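Local coordinates for protein endonuclease NucS (Pyrococcus abyssi, PDB 2VLD) that cleaves the 3' and 5' single-stranded extremities of branched DNA as a homodimeric repair endonuclease that binds single-stranded DNA and interacts with PCNA, at residues A[30-35]-A[109-114]. The protein carries 2 engineered substitutions. Residues are numbered along the deposited sequence; the frame is centred on the assembly and turned at random.
Sequences TIFARC and SLVVFL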
loop_
_atom_site.group_PDB
_atom_site.type_symbol
_atom_site.label_atom_id
_atom_site.label_comp_id
_atom_site.label_asym_id
_atom_site.label_seq_id
_atom_site.Cartn_x
_atom_site.Cartn_y
_atom_site.Cartn_z
ATOM N N THR A 30 -3.900 0.646 10.461
ATOM C CA THR A 30 -2.527 0.746 9.968
ATOM C C THR A 30 -1.567 0.598 11.143
ATOM O O THR A 30 -1.540 1.442 12.046
ATOM C CB THR A 30 -2.256 2.078 9.251
ATOM O OG1 THR A 30 -3.200 2.259 8.198
ATOM C CG2 THR A 30 -0.848 2.100 8.654
ATOM N N ILE A 31 -0.781 -0.475 11.132
ATOM C CA ILE A 31 0.172 -0.724 12.190
ATOM C C ILE A 31 1.580 -0.453 11.672
ATOM O O ILE A 31 1.953 -0.878 10.574
ATOM C CB ILE A 31 0.054 -2.173 12.696
ATOM C CG1 ILE A 31 -1.326 -2.404 13.318
ATOM C CG2 ILE A 31 1.132 -2.474 13.715
ATOM C CD1 ILE A 31 -1.838 -3.848 13.205
ATOM N N PHE A 32 2.351 0.281 12.459
ATOM C CA PHE A 32 3.789 0.375 12.263
ATOM C C PHE A 32 4.425 -0.502 13.330
ATOM O O PHE A 32 4.179 -0.314 14.526
ATOM C CB PHE A 32 4.233 1.821 12.414
ATOM C CG PHE A 32 3.376 2.777 11.676
ATOM C CD1 PHE A 32 2.095 3.075 12.134
ATOM C CD2 PHE A 32 3.834 3.376 10.511
ATOM C CE1 PHE A 32 1.278 3.953 11.440
ATOM C CE2 PHE A 32 3.027 4.261 9.800
ATOM C CZ PHE A 32 1.745 4.554 10.265
ATOM N N ALA A 33 5.227 -1.471 12.900
ATOM C CA ALA A 33 5.750 -2.476 13.823
ATOM C C ALA A 33 6.992 -3.179 13.317
ATOM O O ALA A 33 7.116 -3.473 12.129
ATOM C CB ALA A 33 4.669 -3.520 14.145
ATOM N N ARG A 34 7.916 -3.445 14.240
ATOM C CA ARG A 34 8.958 -4.437 14.010
ATOM C C ARG A 34 8.248 -5.757 14.210
ATOM O O ARG A 34 7.450 -5.915 15.142
ATOM C CB ARG A 34 10.123 -4.274 14.976
ATOM C CG ARG A 34 11.308 -5.200 14.673
ATOM C CD ARG A 34 12.591 -4.783 15.421
ATOM N NE ARG A 34 13.400 -3.877 14.601
ATOM C CZ ARG A 34 14.510 -4.228 13.950
ATOM N NH1 ARG A 34 14.980 -5.470 14.028
ATOM N NH2 ARG A 34 15.163 -3.328 13.224
ATOM N N CYS A 35 8.504 -6.692 13.309
ATOM C CA CYS A 35 7.704 -7.899 13.228
ATOM C C CYS A 35 8.436 -8.865 12.359
ATOM O O CYS A 35 9.487 -8.538 11.808
ATOM C CB CYS A 35 6.350 -7.587 12.565
ATOM S SG CYS A 35 6.467 -6.885 10.872
ATOM N N SER A 109 3.313 1.555 16.855
ATOM C CA SER A 109 2.068 2.314 16.855
ATOM C C SER A 109 1.007 1.641 16.017
ATOM O O SER A 109 1.309 0.940 15.056
ATOM C CB SER A 109 2.277 3.737 16.324
ATOM O OG SER A 109 1.027 4.352 16.057
ATOM N N LEU A 110 -0.236 1.888 16.391
ATOM C CA LEU A 110 -1.381 1.435 15.647
ATOM C C LEU A 110 -2.278 2.645 15.424
ATOM O O LEU A 110 -2.461 3.461 16.320
ATOM C CB LEU A 110 -2.108 0.337 16.431
ATOM C CG LEU A 110 -3.300 -0.395 15.810
ATOM C CD1 LEU A 110 -3.577 -1.696 16.550
ATOM C CD2 LEU A 110 -4.546 0.489 15.795
ATOM N N VAL A 111 -2.825 2.757 14.221
ATOM C CA VAL A 111 -3.727 3.848 13.869
ATOM C C VAL A 111 -5.019 3.299 13.251
ATOM O O VAL A 111 -4.981 2.537 12.267
ATOM C CB VAL A 111 -3.066 4.809 12.860
ATOM C CG1 VAL A 111 -4.057 5.864 12.402
ATOM C CG2 VAL A 111 -1.817 5.453 13.452
ATOM N N VAL A 112 -6.154 3.673 13.830
ATOM C CA VAL A 112 -7.451 3.368 13.233
ATOM C C VAL A 112 -7.871 4.611 12.476
ATOM O O VAL A 112 -7.739 5.725 12.979
ATOM C CB VAL A 112 -8.530 3.014 14.288
ATOM C CG1 VAL A 112 -9.852 2.641 13.624
ATOM C CG2 VAL A 112 -8.054 1.881 15.178
ATOM N N PHE A 113 -8.358 4.413 11.258
ATOM C CA PHE A 113 -8.748 5.517 10.399
ATOM C C PHE A 113 -10.150 5.271 9.880
ATOM O O PHE A 113 -10.354 4.507 8.947
ATOM C CB PHE A 113 -7.744 5.677 9.263
ATOM C CG PHE A 113 -8.082 6.769 8.296
ATOM C CD1 PHE A 113 -8.809 7.890 8.695
ATOM C CD2 PHE A 113 -7.639 6.695 6.977
ATOM C CE1 PHE A 113 -9.110 8.911 7.778
ATOM C CE2 PHE A 113 -7.925 7.718 6.055
ATOM C CZ PHE A 113 -8.660 8.824 6.460
ATOM N N LEU A 114 -11.116 5.925 10.509
ATOM C CA LEU A 114 -12.514 5.743 10.170
ATOM C C LEU A 114 -12.813 6.541 8.916
ATOM O O LEU A 114 -13.300 7.674 8.971
ATOM C CB LEU A 114 -13.393 6.175 11.341
ATOM C CG LEU A 114 -13.021 5.455 12.635
ATOM C CD1 LEU A 114 -13.049 6.399 13.824
ATOM C CD2 LEU A 114 -13.931 4.279 12.842
#
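T30, I31 and F32 pair with V111, L110 and S109 as antiparallel strands, the segment axes 4.7 Å apart and their directions at 170°. Two hydrogen-bonded pairs flank one non-hydrogen-bonded pair. In the first, T30 N reaches V111 O at 2.8 Å, while V111 N returns to T30 O. In the second, F32 N donates to S109 O at 2.9 Å and S109 N to F32 O at 3.1 Å. I31 and L110 form the non-hydrogen-bonded pair, where the CA atoms close to 4.4 Å; I31 CA also lies 3.5 Å from S109 O, a CA-H...O contact.

Side chains alternate between the two faces. On one, L110 CG, anti to its own backbone N, is the atom that I31 CG1 meets at 3.8 Å, the two side chains crossing at a slant. On the other, the F32 ring sits beside S109 and V111: CE1 lies 4.0 Å from V111 CG2, and S109 O is at the ring edge, in its plane. The cross-strand contact therefore uses the rim of the ring.

This pairing joins strands 28-40 and 106-113 in the antiparallel sheet of the PH-like N-terminal domain. L110 packs against I15 and L18 of helix 12-25. On the F32 face, S109 and V111 touch I6 of strand 4-7, and the F32 ring meets F113 of the second subunit with planes at about 85°, so this face contributes to the dimer interface. Strand 50-56 continues the sheet beyond 30-35, through backbone bonds of I31 with I54 and A33 with R52.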